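Local coordinates for pyridine nucleotide-disulphide oxidoreductase dimerisation region (Escherichia coli BL21, PDB 6KYY), which probably takes part in resistance to reactive chlorine species as an FAD-dependent pyridine nucleotide-disulfide oxidoreductase of the first class, at residues I176-A181 with V339-P344. Sequence-based numbering, arbitrary orientation.
With FAD (flavin-adenine dinucleotide), chain N.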
ATOM      1  N   ILE B 176      18.888  -1.270   9.406  1.00 21.37           N
ATOM      2  CA  ILE B 176      18.923   0.186   9.325  1.00 21.54           C
ATOM      3  C   ILE B 176      20.018   0.640   8.368  1.00 23.54           C
ATOM      4  O   ILE B 176      19.853   1.623   7.635  1.00 26.46           O
ATOM      5  CB  ILE B 176      19.101   0.791  10.730  1.00 21.40           C
ATOM      6  CG1 ILE B 176      17.912   0.412  11.618  1.00 38.80           C
ATOM      7  CG2 ILE B 176      19.267   2.302  10.649  1.00 24.07           C
ATOM      8  CD1 ILE B 176      17.722   1.311  12.817  1.00 24.76           C
ATOM      9  N   GLY B 177      21.146  -0.071   8.349  1.00 31.71           N
ATOM     10  CA  GLY B 177      22.204   0.269   7.412  1.00 25.92           C
ATOM     11  C   GLY B 177      21.796   0.057   5.967  1.00 30.63           C
ATOM     12  O   GLY B 177      22.049   0.910   5.110  1.00 31.85           O
ATOM     13  N   VAL B 178      21.158  -1.079   5.675  1.00 24.55           N
ATOM     14  CA  VAL B 178      20.689  -1.345   4.317  1.00 19.92           C
ATOM     15  C   VAL B 178      19.650  -0.310   3.905  1.00 29.19           C
ATOM     16  O   VAL B 178      19.605   0.121   2.745  1.00 25.08           O
ATOM     17  CB  VAL B 178      20.140  -2.780   4.220  1.00 31.47           C
ATOM     18  CG1 VAL B 178      19.557  -3.036   2.849  1.00 20.65           C
ATOM     19  CG2 VAL B 178      21.236  -3.788   4.526  1.00 37.02           C
ATOM     20  N   GLU B 179      18.801   0.105   4.847  1.00 22.84           N
ATOM     21  CA  GLU B 179      17.860   1.192   4.591  1.00 15.19           C
ATOM     22  C   GLU B 179      18.590   2.449   4.138  1.00 18.64           C
ATOM     23  O   GLU B 179      18.196   3.096   3.160  1.00 22.47           O
ATOM     24  CB  GLU B 179      17.040   1.472   5.851  1.00 20.78           C
ATOM     25  CG  GLU B 179      15.598   1.869   5.603  1.00 22.66           C
ATOM     26  CD  GLU B 179      14.721   1.628   6.818  1.00 50.19           C
ATOM     27  OE1 GLU B 179      14.194   0.505   6.962  1.00 28.14           O
ATOM     28  OE2 GLU B 179      14.568   2.561   7.635  1.00 50.43           O
ATOM     29  N   PHE B 180      19.669   2.807   4.839  1.00 35.65           N
ATOM     30  CA  PHE B 180      20.465   3.966   4.458  1.00 22.73           C
ATOM     31  C   PHE B 180      21.271   3.722   3.191  1.00 18.45           C
ATOM     32  O   PHE B 180      21.640   4.687   2.513  1.00 31.14           O
ATOM     33  CB  PHE B 180      21.401   4.354   5.603  1.00 16.81           C
ATOM     34  CG  PHE B 180      20.776   5.277   6.605  1.00 22.23           C
ATOM     35  CD1 PHE B 180      20.575   6.612   6.301  1.00 26.46           C
ATOM     36  CD2 PHE B 180      20.385   4.811   7.848  1.00 22.95           C
ATOM     37  CE1 PHE B 180      20.000   7.465   7.219  1.00 21.77           C
ATOM     38  CE2 PHE B 180      19.807   5.660   8.771  1.00 20.58           C
ATOM     39  CZ  PHE B 180      19.615   6.990   8.456  1.00 21.51           C
ATOM     40  N   ALA B 181      21.553   2.461   2.858  1.00 25.29           N
ATOM     41  CA  ALA B 181      22.289   2.165   1.634  1.00 16.02           C
ATOM     42  C   ALA B 181      21.497   2.589   0.404  1.00 28.41           C
ATOM     43  O   ALA B 181      22.003   3.325  -0.451  1.00 42.52           O
ATOM     44  CB  ALA B 181      22.628   0.675   1.573  1.00 20.88           C
ATOM     45  N   VAL B 339      11.774  -3.795   5.684  1.00 27.22           N
ATOM     46  CA  VAL B 339      13.040  -3.120   5.422  1.00 15.41           C
ATOM     47  C   VAL B 339      12.788  -2.124   4.299  1.00 19.77           C
ATOM     48  O   VAL B 339      12.518  -2.518   3.159  1.00 29.43           O
ATOM     49  CB  VAL B 339      14.146  -4.112   5.042  1.00 15.67           C
ATOM     50  CG1 VAL B 339      15.499  -3.411   4.982  1.00 17.84           C
ATOM     51  CG2 VAL B 339      14.166  -5.263   6.022  1.00 15.45           C
ATOM     52  N   PHE B 340      12.886  -0.833   4.612  1.00 26.58           N
ATOM     53  CA  PHE B 340      12.415   0.211   3.701  1.00 32.35           C
ATOM     54  C   PHE B 340      13.516   0.610   2.717  1.00 28.00           C
ATOM     55  O   PHE B 340      14.062   1.715   2.737  1.00 19.25           O
ATOM     56  CB  PHE B 340      11.898   1.403   4.493  1.00 19.11           C
ATOM     57  CG  PHE B 340      10.547   1.170   5.097  1.00 22.52           C
ATOM     58  CD1 PHE B 340      10.420   0.506   6.304  1.00 24.93           C
ATOM     59  CD2 PHE B 340       9.402   1.592   4.444  1.00 29.65           C
ATOM     60  CE1 PHE B 340       9.177   0.280   6.859  1.00 25.57           C
ATOM     61  CE2 PHE B 340       8.154   1.370   4.993  1.00 30.75           C
ATOM     62  CZ  PHE B 340       8.042   0.713   6.203  1.00 29.70           C
ATOM     63  N   MET B 341      13.826  -0.331   1.828  1.00 15.96           N
ATOM     64  CA  MET B 341      14.665  -0.041   0.675  1.00 12.04           C
ATOM     65  C   MET B 341      13.813   0.444  -0.487  1.00 24.98           C
ATOM     66  O   MET B 341      12.740   1.025  -0.294  1.00 30.42           O
ATOM     67  CB  MET B 341      15.441  -1.274   0.218  1.00 25.47           C
ATOM     68  CG  MET B 341      16.450  -1.829   1.180  1.00 16.66           C
ATOM     69  SD  MET B 341      17.178  -3.279   0.403  1.00 65.88           S
ATOM     70  CE  MET B 341      15.712  -4.254   0.086  1.00 24.45           C
ATOM     71  N   THR B 342      14.293   0.183  -1.701  1.00 13.42           N
ATOM     72  CA  THR B 342      13.518   0.377  -2.924  1.00 11.24           C
ATOM     73  C   THR B 342      13.887  -0.770  -3.856  1.00 14.78           C
ATOM     74  O   THR B 342      14.969  -0.756  -4.466  1.00 41.88           O
ATOM     75  CB  THR B 342      13.799   1.730  -3.573  1.00 19.69           C
ATOM     76  OG1 THR B 342      13.520   2.779  -2.636  1.00 15.33           O
ATOM     77  CG2 THR B 342      12.935   1.918  -4.810  1.00 16.63           C
ATOM     78  N   PRO B 343      13.028  -1.793  -3.981  1.00 20.23           N
ATOM     79  CA  PRO B 343      11.730  -1.928  -3.312  1.00 12.13           C
ATOM     80  C   PRO B 343      11.842  -2.476  -1.889  1.00 16.56           C
ATOM     81  O   PRO B 343      12.771  -3.227  -1.594  1.00 21.31           O
ATOM     82  CB  PRO B 343      10.986  -2.907  -4.215  1.00 15.99           C
ATOM     83  CG  PRO B 343      12.061  -3.781  -4.762  1.00 14.34           C
ATOM     84  CD  PRO B 343      13.310  -2.939  -4.864  1.00  9.95           C
ATOM     85  N   PRO B 344      10.903  -2.102  -1.022  1.00 24.75           N
ATOM     86  CA  PRO B 344      10.990  -2.516   0.384  1.00 18.18           C
ATOM     87  C   PRO B 344      10.771  -4.012   0.571  1.00  9.50           C
ATOM     88  O   PRO B 344      10.062  -4.668  -0.195  1.00 16.93           O
ATOM     89  CB  PRO B 344       9.883  -1.702   1.067  1.00 14.38           C
ATOM     90  CG  PRO B 344       8.990  -1.233  -0.038  1.00 13.33           C
ATOM     91  CD  PRO B 344       9.842  -1.108  -1.253  1.00  8.60           C
TER
HETATM   92  PA  FAD N 501      11.383   6.245  22.119  1.00 26.90           P
HETATM   93  O1A FAD N 501      12.769   5.801  21.836  1.00 24.59           O
HETATM   94  O2A FAD N 501      10.523   6.569  20.892  1.00 30.08           O
HETATM   95  O5B FAD N 501      11.387   7.475  23.093  1.00 30.02           O
HETATM   96  C5B FAD N 501      12.536   7.778  23.912  1.00 23.15           C
HETATM   97  C4B FAD N 501      12.361   9.156  24.498  1.00 30.17           C
HETATM   98  O4B FAD N 501      12.728   9.145  25.898  1.00 21.28           O
HETATM   99  C3B FAD N 501      13.193  10.256  23.837  1.00 22.16           C
HETATM  100  O3B FAD N 501      12.403  11.418  23.620  1.00 29.01           O
HETATM  101  C2B FAD N 501      14.316  10.502  24.848  1.00 14.48           C
HETATM  102  O2B FAD N 501      14.779  11.848  24.806  1.00 14.60           O
HETATM  103  C1B FAD N 501      13.594  10.225  26.162  1.00 18.94           C
HETATM  104  N9A FAD N 501      14.474   9.857  27.268  1.00 25.58           N
HETATM  105  C8A FAD N 501      15.489   8.937  27.251  1.00 25.76           C
HETATM  106  N7A FAD N 501      16.118   8.811  28.396  1.00 18.69           N
HETATM  107  C5A FAD N 501      15.471   9.714  29.225  1.00 12.42           C
HETATM  108  C6A FAD N 501      15.659  10.067  30.576  1.00 13.51           C
HETATM  109  N6A FAD N 501      16.593   9.526  31.362  1.00 21.58           N
HETATM  110  N1A FAD N 501      14.839  11.006  31.100  1.00 17.59           N
HETATM  111  C2A FAD N 501      13.902  11.549  30.319  1.00 15.74           C
HETATM  112  N3A FAD N 501      13.632  11.298  29.036  1.00 20.97           N
HETATM  113  C4A FAD N 501      14.455  10.366  28.545  1.00 21.72           C
HETATM  114  N1  FAD N 501      10.379   1.275  14.028  1.00 27.18           N
HETATM  115  C2  FAD N 501       9.403   0.807  13.195  1.00 23.07           C
HETATM  116  O2  FAD N 501       8.387   0.255  13.634  1.00 37.33           O
HETATM  117  N3  FAD N 501       9.543   0.950  11.826  1.00 14.82           N
HETATM  118  C4  FAD N 501      10.615   1.523  11.171  1.00 25.01           C
HETATM  119  O4  FAD N 501      10.619   1.601   9.945  1.00 35.08           O
HETATM  120  C4X FAD N 501      11.650   2.013  12.065  1.00 21.44           C
HETATM  121  N5  FAD N 501      12.684   2.600  11.539  1.00 27.83           N
HETATM  122  C5X FAD N 501      13.668   3.073  12.391  1.00 30.18           C
HETATM  123  C6  FAD N 501      14.791   3.688  11.841  1.00 34.83           C
HETATM  124  C7  FAD N 501      15.807   4.180  12.654  1.00 52.60           C
HETATM  125  C7M FAD N 501      17.006   4.839  12.024  1.00 34.20           C
HETATM  126  C8  FAD N 501      15.701   4.055  14.048  1.00 32.28           C
HETATM  127  C8M FAD N 501      16.782   4.578  14.955  1.00 22.13           C
HETATM  128  C9  FAD N 501      14.581   3.442  14.602  1.00 25.94           C
HETATM  129  C9A FAD N 501      13.567   2.952  13.786  1.00 18.71           C
HETATM  130  N10 FAD N 501      12.418   2.332  14.313  1.00 19.12           N
HETATM  131  C10 FAD N 501      11.439   1.848  13.481  1.00 18.83           C
HETATM  132  C1' FAD N 501      12.254   2.164  15.765  1.00 26.43           C
HETATM  133  C2' FAD N 501      11.469   3.295  16.421  1.00 19.15           C
HETATM  134  O2' FAD N 501      12.178   4.528  16.296  1.00 27.12           O
HETATM  135  C3' FAD N 501      11.276   2.976  17.904  1.00 23.91           C
HETATM  136  O3' FAD N 501      11.194   1.565  18.068  1.00 21.95           O
HETATM  137  C4' FAD N 501      10.039   3.620  18.531  1.00 30.64           C
HETATM  138  O4' FAD N 501      10.224   5.034  18.606  1.00 41.87           O
HETATM  139  C5' FAD N 501       9.717   3.056  19.899  1.00 21.92           C
HETATM  140  O5' FAD N 501      10.484   3.766  20.894  1.00 20.19           O
HETATM  141  P   FAD N 501      10.051   3.772  22.408  1.00 20.18           P
HETATM  142  O1P FAD N 501       8.523   3.833  22.506  1.00 16.75           O
HETATM  143  O2P FAD N 501      10.668   2.638  23.129  1.00 38.20           O
HETATM  144  O3P FAD N 501      10.622   5.142  22.967  1.00 30.22           O
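Glu179 reaches from helix 175-186 to the loop after strand 337-339 and takes hold of the backbone of Phe340. Its CB sits beside the loop rather than aiming at it. From there the chain runs on extended, chi2 159°, and carries Glu179 CG to 3.3 Å from Phe340 O, a van der Waals contact alongside the peptide. Glu179 CD then lies next to Phe340 CB, 3.7 Å away. At the tip the two oxygens part: Glu179 OE1 accepts from Phe340 N, 3.0 Å away, in a fairly straight bond (162°) that arrives from above the carboxylate plane, while OE2 is salt-bridged to Lys59 of helix 55-65. The same OE1 lies at the edge of the Phe340 ring, near its plane, with carboxylate and ring almost perpendicular.

That ring passes obliquely beside the flavin, Phe340 CE1 lying 3.7 Å from FAD O4, and it also packs on Pro434 of the second subunit. From the helix side, Ile176 CD1 touches FAD C7 at 3.5 Å. Two residues on, on another side of the helix, Val178 CG1 meets Met341 SD at 3.4 Å, an apolar patch extended by Ile212 and Leu216.

The contact thus joins the Rossmann-type nucleotide-binding region to the dimerisation domain beside the flavin. With a backbone N-H and a lysine both serving its buried carboxylate, Glu179 is probably ionised, and its bond to Phe340 N would tether the inverse gamma turn centred on Phe340.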